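Local coordinates for protein xylulose kinase (Bifidobacterium adolescentis ATCC 15703, PDB 3I8B) that probably phosphorylates D-xylulose to D-xylulose 5-phosphate at the expense of ATP, as a kinase of the FGGY carbohydrate kinase family, at residues A[6-11]-A[66-71]; A[18-23]-A[461-466]; A[60-65]-A[256-261]; A[267-272]-A[466-471]. All coordinates share one frame; numbering follows the deposited sequence.

Contact 1. Residues A[6-11]-A[66-71]; sequences LVAGVD and SALAVG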
loop_
_atom_site.group_PDB
_atom_site.type_symbol
_atom_site.label_atom_id
_atom_site.label_comp_id
_atom_site.label_asym_id
_atom_site.label_seq_id
_atom_site.Cartn_x
_atom_site.Cartn_y
_atom_site.Cartn_z
ATOM N N LEU A 6 -22.453 15.621 6.088
ATOM C CA LEU A 6 -21.506 15.298 5.038
ATOM C C LEU A 6 -20.140 15.026 5.662
ATOM O O LEU A 6 -19.796 15.611 6.689
ATOM C CB LEU A 6 -21.382 16.482 4.076
ATOM C CG LEU A 6 -22.605 16.864 3.229
ATOM C CD1 LEU A 6 -22.278 18.072 2.342
ATOM C CD2 LEU A 6 -23.057 15.673 2.375
ATOM N N VAL A 7 -19.382 14.132 5.040
ATOM C CA VAL A 7 -17.968 13.958 5.344
ATOM C C VAL A 7 -17.182 14.127 4.044
ATOM O O VAL A 7 -17.765 14.256 2.949
ATOM C CB VAL A 7 -17.638 12.568 5.975
ATOM C CG1 VAL A 7 -18.313 12.405 7.335
ATOM C CG2 VAL A 7 -18.036 11.452 5.043
ATOM N N ALA A 8 -15.859 14.129 4.157
ATOM C CA ALA A 8 -15.021 14.261 2.975
ATOM C C ALA A 8 -13.901 13.247 3.059
ATOM O O ALA A 8 -13.231 13.129 4.087
ATOM C CB ALA A 8 -14.467 15.664 2.869
ATOM N N GLY A 9 -13.733 12.489 1.985
ATOM C CA GLY A 9 -12.627 11.559 1.868
ATOM C C GLY A 9 -11.637 12.184 0.914
ATOM O O GLY A 9 -11.985 12.552 -0.219
ATOM N N VAL A 10 -10.406 12.345 1.386
ATOM C CA VAL A 10 -9.336 12.873 0.558
ATOM C C VAL A 10 -8.409 11.731 0.182
ATOM O O VAL A 10 -8.038 10.906 1.034
ATOM C CB VAL A 10 -8.532 13.980 1.277
ATOM C CG1 VAL A 10 -7.473 14.546 0.356
ATOM C CG2 VAL A 10 -9.460 15.091 1.759
ATOM N N ASP A 11 -8.062 11.681 -1.102
ATOM C CA ASP A 11 -7.118 10.709 -1.623
ATOM C C ASP A 11 -5.931 11.456 -2.249
ATOM O O ASP A 11 -6.016 11.968 -3.366
ATOM C CB ASP A 11 -7.809 9.810 -2.646
ATOM C CG ASP A 11 -6.834 8.953 -3.436
ATOM O OD1 ASP A 11 -5.643 8.875 -3.063
ATOM O OD2 ASP A 11 -7.267 8.342 -4.438
ATOM N N SER A 66 -18.462 17.814 8.168
ATOM C CA SER A 66 -18.385 17.513 9.605
ATOM C C SER A 66 -17.201 16.629 10.044
ATOM O O SER A 66 -16.826 16.613 11.217
ATOM C CB SER A 66 -19.693 16.857 10.052
ATOM O OG SER A 66 -20.757 17.791 10.025
ATOM N N ALA A 67 -16.625 15.881 9.110
ATOM C CA ALA A 67 -15.413 15.114 9.401
ATOM C C ALA A 67 -14.690 14.845 8.096
ATOM O O ALA A 67 -15.322 14.767 7.047
ATOM C CB ALA A 67 -15.751 13.807 10.102
ATOM N N LEU A 68 -13.364 14.705 8.174
ATOM C CA LEU A 68 -12.540 14.515 6.992
ATOM C C LEU A 68 -11.395 13.544 7.314
ATOM O O LEU A 68 -10.862 13.553 8.432
ATOM C CB LEU A 68 -11.986 15.871 6.539
ATOM C CG LEU A 68 -11.014 15.953 5.362
ATOM C CD1 LEU A 68 -11.171 17.317 4.691
ATOM C CD2 LEU A 68 -9.546 15.723 5.762
ATOM N N ALA A 69 -11.047 12.704 6.340
ATOM C CA ALA A 69 -9.903 11.792 6.447
ATOM C C ALA A 69 -9.078 11.817 5.175
ATOM O O ALA A 69 -9.621 11.929 4.071
ATOM C CB ALA A 69 -10.360 10.372 6.715
ATOM N N VAL A 70 -7.764 11.689 5.328
ATOM C CA VAL A 70 -6.872 11.654 4.179
ATOM C C VAL A 70 -6.267 10.264 4.003
ATOM O O VAL A 70 -5.612 9.740 4.902
ATOM C CB VAL A 70 -5.742 12.671 4.325
ATOM C CG1 VAL A 70 -4.835 12.631 3.109
ATOM C CG2 VAL A 70 -6.314 14.051 4.532
ATOM N N GLY A 71 -6.513 9.659 2.848
ATOM C CA GLY A 71 -5.827 8.440 2.468
ATOM C C GLY A 71 -4.644 8.872 1.619
ATOM O O GLY A 71 -4.797 9.735 0.758
HETATM O O HOH W 1 -22.042 17.989 7.637
#
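Leu68 lays its branched end against Val10: CG and both methyls gather round Val10 CG2, with CG at 4.0 Å from it. CG stands anti to the backbone N (chi1 176°). CD1 also reaches Ala8 CB, 4.1 Å away, while two residues further on Val70 CG2 sits 3.9 Å from Val10 CB. An alanine at Leu68 would probably open a gap beside Val10 CG2 and Ala8 CB, since the touching carbons are CG and the two methyls. On the other face of the sheet the fit is thinner, Val7 CG1 meeting Ala67 CB at 4.0 Å. The backbones run parallel, 19° apart, and are laced by alternating bonds: Ala8 N to Ala67 O, Ala69 N to Ala8 O, Val10 N to Ala69 O, and Gly71 N to Val10 O, the last at 2.7 Å. At the start of the pair Ser66 N bonds to Leu6 O, and a water links Leu6 N with Ser66 OG. The ladder is imperfect there, for Ala67 N is buried without a partner in the model. Strand 6-12 is the middle of the five-stranded sheet and carries, near its end, Asp11, predicted to be important for activity. Strand 16-23 flanks it beyond, helix 460-474 covers the Val7 and Ala69 face, and helix 167-175 packs on Leu68 and Val70.

Contact 2. Residues A[18-23]-A[461-466]; sequences KVRVTD and VAIGAA
Strand 18-23 packs against helix 461-466 with the two axes 8.3 Å apart at their closest and crossing at -47°; the alternate residues Arg20 and Thr22 face the helix and meet Ala462, Ile463 and Ala466. Arg20 carries most of the contact. Its CB touches Ala462 CB at 4.0 Å, and CG, anti to the backbone N (chi1 -165°), starts an extended chain that runs past Ile463. Ile463 CG1 then lies over one face of the guanidinium, 3.4 Å above the plane and displaced toward the rim; it comes nearest to Arg20 NE, at 3.5 Å, while CD1 is 3.8 Å from Arg20 NH2. The aliphatic branch thus covers the flat cation without competing for its N-H groups, and NH1 bonds instead to Gly27 O. Further along, Ala466 CB faces the Thr22 side chain, but the placing of the Thr22 methyl is doubtful. Lys18 turns its charge to a salt bridge with Glu459, just before the helix. A helix of the C-terminal FGGY domain packed on the beta strands of the N-terminal one is consistent with the actin-like ATPase fold, and Ala462 brings it within about 4 Å, side chain to side chain, of Asp11, predicted to be important for activity.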
loop_
_atom_site.group_PDB
_atom_site.type_symbol
_atom_site.label_atom_id
_atom_site.label_comp_id
_atom_site.label_asym_id
_atom_site.label_seq_id
_atom_site.Cartn_x
_atom_site.Cartn_y
_atom_site.Cartn_z
ATOM N N LYS A 18 -7.637 13.839 -4.854
ATOM C CA LYS A 18 -9.080 13.771 -5.083
ATOM C C LYS A 18 -9.798 14.128 -3.796
ATOM O O LYS A 18 -9.330 13.776 -2.711
ATOM C CB LYS A 18 -9.488 12.378 -5.544
ATOM C CG LYS A 18 -8.983 12.050 -6.945
ATOM C CD LYS A 18 -9.015 10.568 -7.198
ATOM C CE LYS A 18 -8.587 10.261 -8.626
ATOM N NZ LYS A 18 -8.317 8.803 -8.728
ATOM N N VAL A 19 -10.918 14.839 -3.914
ATOM C CA VAL A 19 -11.737 15.179 -2.747
ATOM C C VAL A 19 -13.175 14.723 -2.973
ATOM O O VAL A 19 -13.854 15.200 -3.883
ATOM C CB VAL A 19 -11.727 16.688 -2.446
ATOM C CG1 VAL A 19 -12.683 16.997 -1.301
ATOM C CG2 VAL A 19 -10.316 17.169 -2.097
ATOM N N ARG A 20 -13.635 13.783 -2.162
ATOM C CA ARG A 20 -14.976 13.257 -2.323
ATOM C C ARG A 20 -15.898 13.657 -1.165
ATOM O O ARG A 20 -15.929 13.019 -0.106
ATOM C CB ARG A 20 -14.932 11.746 -2.471
ATOM C CG ARG A 20 -16.226 11.126 -2.994
ATOM C CD ARG A 20 -16.104 9.630 -2.841
ATOM N NE ARG A 20 -17.119 8.832 -3.519
ATOM C CZ ARG A 20 -18.275 8.460 -2.976
ATOM N NH1 ARG A 20 -18.603 8.866 -1.756
ATOM N NH2 ARG A 20 -19.110 7.692 -3.664
ATOM N N VAL A 21 -16.658 14.722 -1.366
ATOM C CA VAL A 21 -17.647 15.105 -0.369
ATOM C C VAL A 21 -18.765 14.065 -0.405
ATOM O O VAL A 21 -19.355 13.798 -1.464
ATOM C CB VAL A 21 -18.177 16.517 -0.622
ATOM C CG1 VAL A 21 -19.203 16.900 0.446
ATOM C CG2 VAL A 21 -17.020 17.518 -0.663
ATOM N N THR A 22 -19.051 13.444 0.730
ATOM C CA THR A 22 -19.973 12.320 0.680
ATOM C C THR A 22 -20.974 12.284 1.826
ATOM O O THR A 22 -20.722 12.808 2.914
ATOM C CB THR A 22 -19.226 10.939 0.488
ATOM O OG1 THR A 22 -19.449 10.052 1.585
ATOM C CG2 THR A 22 -17.768 11.128 0.279
ATOM N N ASP A 23 -22.117 11.659 1.559
ATOM C CA ASP A 23 -23.177 11.515 2.552
ATOM C C ASP A 23 -22.733 10.563 3.658
ATOM O O ASP A 23 -22.392 9.409 3.395
ATOM C CB ASP A 23 -24.435 10.995 1.864
ATOM C CG ASP A 23 -25.630 10.951 2.788
ATOM O OD1 ASP A 23 -25.656 10.093 3.688
ATOM O OD2 ASP A 23 -26.540 11.777 2.606
ATOM N N VAL A 461 -10.098 4.563 -2.608
ATOM C CA VAL A 461 -9.330 5.226 -1.546
ATOM C C VAL A 461 -10.118 6.380 -0.943
ATOM O O VAL A 461 -10.245 6.492 0.288
ATOM C CB VAL A 461 -7.961 5.761 -2.031
ATOM C CG1 VAL A 461 -7.339 6.653 -0.945
ATOM C CG2 VAL A 461 -7.031 4.606 -2.386
ATOM N N ALA A 462 -10.638 7.239 -1.814
ATOM C CA ALA A 462 -11.456 8.383 -1.390
ATOM C C ALA A 462 -12.709 7.924 -0.654
ATOM O O ALA A 462 -13.111 8.535 0.332
ATOM C CB ALA A 462 -11.829 9.254 -2.593
ATOM N N ILE A 463 -13.320 6.843 -1.133
ATOM C CA ILE A 463 -14.496 6.284 -0.467
ATOM C C ILE A 463 -14.131 5.735 0.909
ATOM O O ILE A 463 -14.843 5.967 1.872
ATOM C CB ILE A 463 -15.173 5.177 -1.314
ATOM C CG1 ILE A 463 -15.755 5.770 -2.596
ATOM C CG2 ILE A 463 -16.258 4.459 -0.521
ATOM C CD1 ILE A 463 -16.611 4.807 -3.372
ATOM N N GLY A 464 -13.014 5.003 0.992
ATOM C CA GLY A 464 -12.526 4.494 2.262
ATOM C C GLY A 464 -12.230 5.588 3.275
ATOM O O GLY A 464 -12.534 5.447 4.461
ATOM N N ALA A 465 -11.631 6.683 2.820
ATOM C CA ALA A 465 -11.348 7.794 3.722
ATOM C C ALA A 465 -12.643 8.445 4.218
ATOM O O ALA A 465 -12.744 8.815 5.394
ATOM C CB ALA A 465 -10.412 8.825 3.072
ATOM N N ALA A 466 -13.633 8.575 3.335
ATOM C CA ALA A 466 -14.914 9.130 3.756
ATOM C C ALA A 466 -15.594 8.193 4.737
ATOM O O ALA A 466 -16.227 8.640 5.685
ATOM C CB ALA A 466 -15.837 9.398 2.539
#

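Contact 3. Residues A[60-65]-A[256-261]; sequences GGLDDV and AIAGKN
Leu62 and Ala258 make the tight half of the contact, their CB atoms 3.6 Å apart, with Leu62 CB also lying 3.6 Å from Ile257 O. Here Leu62 O is gripped twice: Gly259 N comes in at 2.9 Å over a nearly straight bond (172°), while Val65 N approaches from the opposite face of the carbonyl plane. That second bond closes a type I beta turn from Leu62 to Val65, which carries the chain from helix 46-58, ended by a Schellman motif at Gly60, into strand 65-72. Gly259 packs closely enough against the turn that its CA is 3.3 Å from Val65 O, a buried oxygen with no partner in the model. Asn261 N holds Asp63 O in a more bent bond, beside which Asn261 ND2 merely rests on Asp63 CB. The other side is loose and wet. Asp63 and Lys260 lie side by side pointing the same way, the lysine CE 3.7 Å from Asp63 OD2, yet NZ stays 4.1 Å from OD2, beyond a salt bridge. Asp63 OD1 instead receives three waters, which pass on to Leu62 N and Ile257 O, to Lys260 N, and to Ala256 O.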
loop_
_atom_site.group_PDB
_atom_site.type_symbol
_atom_site.label_atom_id
_atom_site.label_comp_id
_atom_site.label_asym_id
_atom_site.label_seq_id
_atom_site.Cartn_x
_atom_site.Cartn_y
_atom_site.Cartn_z
ATOM N N GLY A 60 -16.369 22.187 -4.500
ATOM C CA GLY A 60 -17.300 23.147 -3.928
ATOM C C GLY A 60 -17.015 23.534 -2.485
ATOM O O GLY A 60 -17.906 23.989 -1.762
ATOM N N GLY A 61 -15.768 23.367 -2.054
ATOM C CA GLY A 61 -15.411 23.716 -0.689
ATOM C C GLY A 61 -15.889 22.675 0.296
ATOM O O GLY A 61 -16.573 21.719 -0.082
ATOM N N LEU A 62 -15.523 22.871 1.563
ATOM C CA LEU A 62 -15.819 21.930 2.630
ATOM C C LEU A 62 -16.475 22.630 3.835
ATOM O O LEU A 62 -16.411 22.132 4.959
ATOM C CB LEU A 62 -14.526 21.251 3.089
ATOM C CG LEU A 62 -13.621 20.639 2.019
ATOM C CD1 LEU A 62 -12.297 20.160 2.606
ATOM C CD2 LEU A 62 -14.352 19.504 1.327
ATOM N N ASP A 63 -17.089 23.784 3.604
ATOM C CA ASP A 63 -17.680 24.560 4.692
ATOM C C ASP A 63 -18.811 23.789 5.376
ATOM O O ASP A 63 -19.123 24.048 6.535
ATOM C CB ASP A 63 -18.254 25.877 4.182
ATOM C CG ASP A 63 -17.200 26.833 3.679
ATOM O OD1 ASP A 63 -15.995 26.679 4.011
ATOM O OD2 ASP A 63 -17.602 27.767 2.953
ATOM N N ASP A 64 -19.428 22.860 4.650
ATOM C CA ASP A 64 -20.542 22.083 5.186
ATOM C C ASP A 64 -20.141 20.667 5.599
ATOM O O ASP A 64 -20.993 19.781 5.717
ATOM C CB ASP A 64 -21.686 22.023 4.168
ATOM C CG ASP A 64 -21.240 21.490 2.799
ATOM O OD1 ASP A 64 -20.035 21.208 2.610
ATOM O OD2 ASP A 64 -22.102 21.369 1.899
ATOM N N VAL A 65 -18.848 20.455 5.833
ATOM C CA VAL A 65 -18.347 19.118 6.115
ATOM C C VAL A 65 -18.009 18.938 7.601
ATOM O O VAL A 65 -17.351 19.791 8.200
ATOM C CB VAL A 65 -17.137 18.787 5.202
ATOM C CG1 VAL A 65 -16.507 17.472 5.587
ATOM C CG2 VAL A 65 -17.584 18.776 3.732
ATOM N N ALA A 256 -11.077 27.826 8.181
ATOM C CA ALA A 256 -10.905 28.420 6.857
ATOM C C ALA A 256 -10.850 27.323 5.809
ATOM O O ALA A 256 -11.134 27.564 4.638
ATOM C CB ALA A 256 -9.644 29.290 6.793
ATOM N N ILE A 257 -10.511 26.111 6.234
ATOM C CA ILE A 257 -10.434 24.983 5.312
ATOM C C ILE A 257 -11.696 24.105 5.299
ATOM O O ILE A 257 -12.218 23.784 4.220
ATOM C CB ILE A 257 -9.157 24.134 5.555
ATOM C CG1 ILE A 257 -7.920 24.915 5.106
ATOM C CG2 ILE A 257 -9.233 22.829 4.801
ATOM C CD1 ILE A 257 -6.651 24.510 5.829
ATOM N N ALA A 258 -12.195 23.710 6.468
ATOM C CA ALA A 258 -13.414 22.902 6.509
ATOM C C ALA A 258 -14.258 23.165 7.763
ATOM O O ALA A 258 -13.728 23.616 8.781
ATOM C CB ALA A 258 -13.082 21.414 6.404
ATOM N N GLY A 259 -15.561 22.886 7.666
ATOM C CA GLY A 259 -16.461 22.898 8.815
ATOM C C GLY A 259 -16.954 24.219 9.393
ATOM O O GLY A 259 -17.625 24.200 10.425
ATOM N N LYS A 260 -16.652 25.366 8.773
ATOM C CA LYS A 260 -17.087 26.635 9.381
ATOM C C LYS A 260 -18.615 26.763 9.531
ATOM O O LYS A 260 -19.092 27.478 10.413
ATOM C CB LYS A 260 -16.510 27.858 8.662
ATOM C CG LYS A 260 -17.240 28.261 7.400
ATOM C CD LYS A 260 -16.575 29.462 6.750
ATOM C CE LYS A 260 -17.517 30.140 5.763
ATOM N NZ LYS A 260 -16.831 31.228 4.996
ATOM N N ASN A 261 -19.369 26.069 8.682
ATOM C CA ASN A 261 -20.833 26.141 8.703
ATOM C C ASN A 261 -21.518 24.910 9.292
ATOM O O ASN A 261 -22.688 24.662 9.008
ATOM C CB ASN A 261 -21.402 26.422 7.298
ATOM C CG ASN A 261 -21.045 27.807 6.788
ATOM O OD1 ASN A 261 -20.871 28.733 7.573
ATOM N ND2 ASN A 261 -20.923 27.954 5.463
HETATM O O HOH W 2 -13.938 24.980 2.412
HETATM O O HOH W 3 -14.821 25.870 6.382
HETATM O O HOH W 4 -14.005 28.528 3.498
#

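Contact 4. Residues A[267-272]-A[466-471]; sequences LLAPGG and ARQAAW
Gln468 reaches from the helix with its amide turned to meet both polar atoms of one residue, Gly271. CG stands anti to the backbone N (chi1 180°) and the chain continues extended, carrying the amide across to the 267-272 segment. There OE1 takes Gly271 N at 2.8 Å in a rather bent bond, and NE2 gives a straighter one (168°) to Gly271 O at 3.0 Å. The Gly271 oxygen lies close to the plane of the glutamine amide, whereas NE2 stands well above the plane of the Gly271 carbonyl, 43° out of it. Pro270 and Gln468 cross obliquely, the ring CD coming 3.7 Å from OE1. Ala269 CB packs against the same oxygen, 3.4 Å from OE1, and also presses on the helix backbone at Ala469 CA, 3.8 Å away; its methyl and that of Ala469 are in looser contact. Replacing Gln468 with an alanine would probably leave Gly271 N and O without these mates and the chain at Gly271 less firmly held to the helix. Having one acceptor and one donor matched to a backbone N-H and C=O is likely to fix which end of the amide is oxygen and stop it from flipping. The paired bonds thus tie helix 460-474 to the backbone of strand 267-273, a few residues ahead of Asp274, the predicted proton acceptor.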
loop_
_atom_site.group_PDB
_atom_site.type_symbol
_atom_site.label_atom_id
_atom_site.label_comp_id
_atom_site.label_asym_id
_atom_site.label_seq_id
_atom_site.Cartn_x
_atom_site.Cartn_y
_atom_site.Cartn_z
ATOM N N LEU A 267 -14.132 17.562 12.347
ATOM C CA LEU A 267 -13.133 16.741 13.017
ATOM C C LEU A 267 -12.232 16.060 12.000
ATOM O O LEU A 267 -12.563 15.965 10.818
ATOM C CB LEU A 267 -13.773 15.720 13.963
ATOM C CG LEU A 267 -14.716 14.643 13.451
ATOM C CD1 LEU A 267 -13.936 13.459 12.883
ATOM C CD2 LEU A 267 -15.591 14.185 14.616
ATOM N N LEU A 268 -11.081 15.601 12.459
ATOM C CA LEU A 268 -10.162 14.897 11.580
ATOM C C LEU A 268 -10.093 13.454 12.038
ATOM O O LEU A 268 -9.850 13.177 13.218
ATOM C CB LEU A 268 -8.773 15.554 11.589
ATOM C CG LEU A 268 -8.699 16.992 11.051
ATOM C CD1 LEU A 268 -7.323 17.663 11.313
ATOM C CD2 LEU A 268 -9.049 17.030 9.550
ATOM N N ALA A 269 -10.348 12.540 11.110
ATOM C CA ALA A 269 -10.181 11.113 11.359
ATOM C C ALA A 269 -8.706 10.751 11.151
ATOM O O ALA A 269 -7.943 11.559 10.626
ATOM C CB ALA A 269 -11.094 10.295 10.429
ATOM N N PRO A 270 -8.293 9.549 11.590
ATOM C CA PRO A 270 -6.858 9.256 11.603
ATOM C C PRO A 270 -6.211 9.238 10.212
ATOM O O PRO A 270 -5.008 9.460 10.116
ATOM C CB PRO A 270 -6.797 7.868 12.233
ATOM C CG PRO A 270 -8.004 7.820 13.123
ATOM C CD PRO A 270 -9.068 8.536 12.331
ATOM N N GLY A 271 -6.992 9.000 9.162
ATOM C CA GLY A 271 -6.438 8.859 7.823
ATOM C C GLY A 271 -5.793 7.484 7.665
ATOM O O GLY A 271 -5.999 6.591 8.501
ATOM N N GLY A 272 -5.017 7.296 6.600
ATOM C CA GLY A 272 -4.350 6.021 6.401
ATOM C C GLY A 272 -3.604 5.884 5.087
ATOM O O GLY A 272 -3.651 6.785 4.232
ATOM N N ALA A 466 -13.633 8.575 3.335
ATOM C CA ALA A 466 -14.914 9.130 3.756
ATOM C C ALA A 466 -15.594 8.193 4.737
ATOM O O ALA A 466 -16.227 8.640 5.685
ATOM C CB ALA A 466 -15.837 9.398 2.539
ATOM N N ARG A 467 -15.465 6.890 4.507
ATOM C CA ARG A 467 -16.069 5.895 5.396
ATOM C C ARG A 467 -15.451 5.968 6.783
ATOM O O ARG A 467 -16.135 5.811 7.798
ATOM C CB ARG A 467 -15.938 4.476 4.819
ATOM C CG ARG A 467 -16.851 3.449 5.484
ATOM C CD ARG A 467 -16.751 2.037 4.861
ATOM N NE ARG A 467 -17.638 1.111 5.568
ATOM C CZ ARG A 467 -17.380 -0.173 5.813
ATOM N NH1 ARG A 467 -16.244 -0.722 5.404
ATOM N NH2 ARG A 467 -18.262 -0.915 6.473
ATOM N N GLN A 468 -14.162 6.243 6.835
ATOM C CA GLN A 468 -13.490 6.319 8.125
ATOM C C GLN A 468 -13.880 7.590 8.859
ATOM O O GLN A 468 -14.057 7.580 10.077
ATOM C CB GLN A 468 -11.970 6.246 7.960
ATOM C CG GLN A 468 -11.200 6.331 9.289
ATOM C CD GLN A 468 -9.746 6.753 9.070
ATOM O OE1 GLN A 468 -9.473 7.894 8.699
ATOM N NE2 GLN A 468 -8.812 5.825 9.296
ATOM N N ALA A 469 -14.002 8.688 8.124
ATOM C CA ALA A 469 -14.450 9.943 8.734
ATOM C C ALA A 469 -15.890 9.800 9.249
ATOM O O ALA A 469 -16.217 10.262 10.347
ATOM C CB ALA A 469 -14.346 11.093 7.743
ATOM N N ALA A 470 -16.748 9.159 8.458
ATOM C CA ALA A 470 -18.122 8.893 8.905
ATOM C C ALA A 470 -18.158 7.945 10.120
ATOM O O ALA A 470 -18.955 8.114 11.050
ATOM C CB ALA A 470 -18.962 8.356 7.765
ATOM N N TRP A 471 -17.278 6.961 10.123
ATOM C CA TRP A 471 -17.139 6.048 11.258
ATOM C C TRP A 471 -16.795 6.802 12.551
ATOM O O TRP A 471 -17.467 6.633 13.579
ATOM C CB TRP A 471 -16.059 5.010 10.933
ATOM C CG TRP A 471 -15.918 3.858 11.913
ATOM C CD1 TRP A 471 -16.736 3.547 12.969
ATOM C CD2 TRP A 471 -14.913 2.835 11.871
ATOM N NE1 TRP A 471 -16.283 2.401 13.600
ATOM C CE2 TRP A 471 -15.167 1.948 12.937
ATOM C CE3 TRP A 471 -13.821 2.591 11.032
ATOM C CZ2 TRP A 471 -14.358 0.829 13.186
ATOM C CZ3 TRP A 471 -13.016 1.491 11.282
ATOM C CH2 TRP A 471 -13.291 0.621 12.351
#

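How the contacts relate
Contacts 1, 2 and 4 are buried and share one framework, the five-stranded sheet and the helix lying on it; contact 3 is partly buried, farther from the centre of the chain, in loops beside the sheet. Contact 1 joins two strands within the sheet, by backbone bonds and apolar side chains. Contacts 2 and 4 both use helix 460-474 and share Ala466, but differ in chemistry: 2 is carbon packing over a guanidinium, 4 a polar clamp on a glycine. Both touch contact 1 from its flanks, through backbone bonds to strands 16-23 and 267-273. Contact 3 joins loops, its Leu62 and Val65 reaching inward to contacts 1 and 2 while its charged side meets water.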